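Local atomic coordinates of mRNA interferase (Mycobacterium tuberculosis, PDB entry 6L2A), a protein that probably acts as the toxin of a type II toxin-antitoxin system, an RNA endonuclease of the PemK/MazF family. Residues G100-S103 and A104-A108; K81-A84 and E85-R88. The protein carries 6 engineered substitutions. All coordinates share one frame; numbering follows the deposited sequence.

Contact 1: G100-S103 and A104-A108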
loop_
_atom_site.group_PDB
_atom_site.type_symbol
_atom_site.label_atom_id
_atom_site.label_comp_id
_atom_site.label_asym_id
_atom_site.label_seq_id
_atom_site.Cartn_x
_atom_site.Cartn_y
_atom_site.Cartn_z
ATOM N N GLY A 100 0.992 -16.329 -12.320
ATOM C CA GLY A 100 2.197 -16.155 -13.100
ATOM C C GLY A 100 3.144 -15.160 -12.467
ATOM O O GLY A 100 3.239 -15.076 -11.239
ATOM N N ARG A 101 3.839 -14.388 -13.295
ATOM C CA ARG A 101 4.861 -13.476 -12.811
ATOM C C ARG A 101 5.034 -12.349 -13.813
ATOM O O ARG A 101 4.938 -12.571 -15.022
ATOM C CB ARG A 101 6.187 -14.213 -12.611
ATOM C CG ARG A 101 7.207 -13.504 -11.756
ATOM C CD ARG A 101 8.543 -14.211 -11.894
ATOM N NE ARG A 101 8.704 -14.765 -13.238
ATOM C CZ ARG A 101 9.329 -14.139 -14.232
ATOM N NH1 ARG A 101 9.860 -12.941 -14.027
ATOM N NH2 ARG A 101 9.430 -14.711 -15.425
ATOM N N VAL A 102 5.286 -11.145 -13.313
ATOM C CA VAL A 102 5.685 -10.052 -14.191
ATOM C C VAL A 102 7.181 -10.162 -14.454
ATOM O O VAL A 102 7.937 -10.713 -13.645
ATOM C CB VAL A 102 5.314 -8.679 -13.592
ATOM C CG1 VAL A 102 3.845 -8.654 -13.186
ATOM C CG2 VAL A 102 6.211 -8.340 -12.406
ATOM N N SER A 103 7.617 -9.655 -15.603
ATOM C CA SER A 103 9.038 -9.674 -15.910
ATOM C C SER A 103 9.784 -8.699 -15.004
ATOM O O SER A 103 9.191 -7.833 -14.353
ATOM C CB SER A 103 9.279 -9.321 -17.377
ATOM O OG SER A 103 8.970 -7.961 -17.627
ATOM N N ALA A 104 11.110 -8.847 -14.963
ATOM C CA ALA A 104 11.912 -7.949 -14.140
ATOM C C ALA A 104 11.814 -6.506 -14.623
ATOM O O ALA A 104 11.921 -5.573 -13.818
ATOM C CB ALA A 104 13.369 -8.411 -14.119
ATOM N N ALA A 105 11.609 -6.299 -15.926
ATOM C CA ALA A 105 11.440 -4.941 -16.435
ATOM C C ALA A 105 10.093 -4.362 -16.019
ATOM O O ALA A 105 10.000 -3.177 -15.673
ATOM C CB ALA A 105 11.589 -4.928 -17.956
ATOM N N GLU A 106 9.038 -5.178 -16.048
ATOM C CA GLU A 106 7.739 -4.711 -15.578
ATOM C C GLU A 106 7.772 -4.410 -14.084
ATOM O O GLU A 106 7.147 -3.447 -13.625
ATOM C CB GLU A 106 6.660 -5.746 -15.902
ATOM C CG GLU A 106 6.279 -5.801 -17.379
ATOM C CD GLU A 106 5.477 -7.040 -17.732
ATOM O OE1 GLU A 106 5.515 -8.018 -16.955
ATOM O OE2 GLU A 106 4.802 -7.037 -18.784
ATOM N N LEU A 107 8.506 -5.214 -13.309
ATOM C CA LEU A 107 8.592 -4.966 -11.872
ATOM C C LEU A 107 9.354 -3.680 -11.582
ATOM O O LEU A 107 8.977 -2.921 -10.681
ATOM C CB LEU A 107 9.248 -6.152 -11.165
ATOM C CG LEU A 107 9.201 -6.113 -9.636
ATOM C CD1 LEU A 107 7.762 -6.032 -9.147
ATOM C CD2 LEU A 107 9.900 -7.324 -9.036
ATOM N N ALA A 108 10.430 -3.418 -12.329
ATOM C CA ALA A 108 11.126 -2.143 -12.191
ATOM C C ALA A 108 10.197 -0.978 -12.511
ATOM O O ALA A 108 10.233 0.059 -11.838
ATOM C CB ALA A 108 12.361 -2.114 -13.093
#
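Ser103 and Glu106 form a capping box at the start of helix 104-117, each side chain bonded to the backbone N-H of the other. Ser103 OG accepts from Glu106 N at 3.2 Å, and the N-H...O angle of 163° makes this a nearly straight bond. In return Ser103 N donates to Glu106 OE1 at 3.0 Å, meeting the oxygen on its anti side and 32° out of the carboxylate plane. The side-chain conformations suit the exchange: Ser103 OG lies between its backbone N and carbonyl carbon (chi1 69°), facing the first turn, while Glu106 CG lies beside its own backbone N and the chain runs extended from there back to the N-cap residue. The i to i+4 bond from Leu107 N to Ser103 O, 2.9 Å, begins the helical backbone pattern, and Ala108 N to Ala104 O follows it.

Outside the box, Val102 turns its side chain to the helix, and its CG2 packs on Leu107 CB at 3.9 Å, the two side chains crossing at about a right angle. Leu69 of strand 66-69 touches both Val102 and Glu106. The second carboxylate oxygen is held from the same part of the fold, since Ser70 N donates to Glu106 OE2. The other oxygen, Glu106 OE1, also lies 3.4 Å from Val102 CB.

Contact 2: K81-A84 and E85-R88; sequences KAQA and EQIR
Gln86 N donates to Gln83 O at 3.0 Å with an N-H...O angle of 156°, closing a tight turn as the chain leaves strand 80-83. A second i to i+3 bond, Ile87 N to Ala84 O, is weak at 3.3 Å and overlaps the first, giving a short 3-10 turn at Ala84 and Glu85. This turn links strands 80-83 and 88-91 of the antiparallel sheet and forms part of the interface with the second subunit.

Glu85 folds its side chain back over Gln83, with CG between the backbone N and carbonyl carbon (chi1 82°) and a further bend at chi2. Gln83 NE2 reaches Glu85 OE2 at 3.3 Å in another weak bond, the amide and carboxylate planes being 71° apart. The stronger partner of Glu85 OE2 is Gln66 NE2 of strand 66-69, whereas buried Glu85 OE1 has no polar partner in the model; it lies 3.4 Å from Gln83 CB. On the Gln86 side, the aliphatic parts of the two glutamines run alongside each other, CB of Gln83 to CG of Gln86 at 3.8 Å.

Val49 of the second subunit packs on Glu85 and Gln86, and Ser89 OG of that subunit bonds to the backbone oxygens of Glu85 and Ile87. Within the chain, Ala84 and Ile87 rest on Leu114 of helix 104-117, while Gln83 touches Thr56 of strand 49-56 and Gln66 of strand 66-69.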
loop_
_atom_site.group_PDB
_atom_site.type_symbol
_atom_site.label_atom_id
_atom_site.label_comp_id
_atom_site.label_asym_id
_atom_site.label_seq_id
_atom_site.Cartn_x
_atom_site.Cartn_y
_atom_site.Cartn_z
ATOM N N LYS A 81 -3.222 -3.996 -16.562
ATOM C CA LYS A 81 -2.412 -2.979 -15.913
ATOM C C LYS A 81 -2.469 -3.167 -14.406
ATOM O O LYS A 81 -3.536 -3.414 -13.836
ATOM C CB LYS A 81 -2.854 -1.555 -16.300
ATOM C CG LYS A 81 -4.270 -1.178 -15.922
ATOM C CD LYS A 81 -4.527 0.288 -16.242
ATOM C CE LYS A 81 -5.864 0.752 -15.691
ATOM N NZ LYS A 81 -6.207 2.123 -16.160
ATOM N N ALA A 82 -1.301 -3.092 -13.775
ATOM C CA ALA A 82 -1.220 -3.060 -12.324
ATOM C C ALA A 82 -1.550 -1.653 -11.849
ATOM O O ALA A 82 -1.046 -0.673 -12.403
ATOM C CB ALA A 82 0.175 -3.471 -11.853
ATOM N N GLN A 83 -2.402 -1.555 -10.838
ATOM C CA GLN A 83 -2.892 -0.274 -10.335
ATOM C C GLN A 83 -2.249 -0.019 -8.974
ATOM O O GLN A 83 -2.773 -0.435 -7.940
ATOM C CB GLN A 83 -4.412 -0.280 -10.235
ATOM C CG GLN A 83 -5.126 -0.641 -11.525
ATOM C CD GLN A 83 -6.633 -0.636 -11.364
ATOM O OE1 GLN A 83 -7.249 -1.680 -11.149
ATOM N NE2 GLN A 83 -7.235 0.543 -11.460
ATOM N N ALA A 84 -1.107 0.675 -8.979
ATOM C CA ALA A 84 -0.405 0.951 -7.732
ATOM C C ALA A 84 -1.212 1.839 -6.795
ATOM O O ALA A 84 -0.998 1.787 -5.579
ATOM C CB ALA A 84 0.953 1.594 -8.011
ATOM N N GLU A 85 -2.132 2.648 -7.327
ATOM C CA GLU A 85 -2.981 3.465 -6.470
ATOM C C GLU A 85 -4.015 2.640 -5.714
ATOM O O GLU A 85 -4.672 3.174 -4.816
ATOM C CB GLU A 85 -3.677 4.556 -7.294
ATOM C CG GLU A 85 -4.942 4.122 -8.042
ATOM C CD GLU A 85 -4.665 3.357 -9.329
ATOM O OE1 GLU A 85 -3.503 2.974 -9.579
ATOM O OE2 GLU A 85 -5.624 3.143 -10.102
ATOM N N GLN A 86 -4.168 1.356 -6.049
ATOM C CA GLN A 86 -5.101 0.467 -5.370
ATOM C C GLN A 86 -4.389 -0.516 -4.449
ATOM O O GLN A 86 -4.952 -1.561 -4.112
ATOM C CB GLN A 86 -5.952 -0.287 -6.394
ATOM C CG GLN A 86 -6.677 0.614 -7.380
ATOM C CD GLN A 86 -8.172 0.641 -7.148
ATOM O OE1 GLN A 86 -8.647 1.179 -6.146
ATOM N NE2 GLN A 86 -8.925 0.055 -8.072
ATOM N N ILE A 87 -3.161 -0.190 -4.034
ATOM C CA ILE A 87 -2.350 -1.099 -3.230
ATOM C C ILE A 87 -3.069 -1.455 -1.933
ATOM O O ILE A 87 -3.698 -0.604 -1.291
ATOM C CB ILE A 87 -0.980 -0.450 -2.971
ATOM C CG1 ILE A 87 -0.091 -1.328 -2.090
ATOM C CG2 ILE A 87 -1.145 0.937 -2.356
ATOM C CD1 ILE A 87 1.301 -0.756 -1.904
ATOM N N ARG A 88 -3.006 -2.736 -1.558
ATOM C CA ARG A 88 -3.633 -3.225 -0.338
ATOM C C ARG A 88 -2.727 -4.240 0.338
ATOM O O ARG A 88 -1.905 -4.898 -0.305
ATOM C CB ARG A 88 -4.988 -3.908 -0.583
ATOM C CG ARG A 88 -5.763 -3.458 -1.799
ATOM C CD ARG A 88 -6.742 -2.353 -1.456
ATOM N NE ARG A 88 -7.811 -2.268 -2.446
ATOM C CZ ARG A 88 -8.898 -3.033 -2.429
ATOM N NH1 ARG A 88 -9.825 -2.894 -3.367
ATOM N NH2 ARG A 88 -9.059 -3.938 -1.472
#

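Overall arrangement
From the N terminus, the chain reaches contact 2 first: residues 81-88 close the connection between strands 80-83 and 88-91, both paired antiparallel with strand 49-56. After strand 95-101, contact 1 joins that strand to helix 104-117. The two are in series, neither nested nor crossed, with centres about 15 Å apart and nearest atoms about 6 Å apart, so they do not touch. They are related through shared elements: strand 66-69 borders both, and the helix begun at contact 1 runs on to Leu114, which packs against contact 2. Contact 2 also adjoins the second subunit, whereas neither segment of contact 1 does.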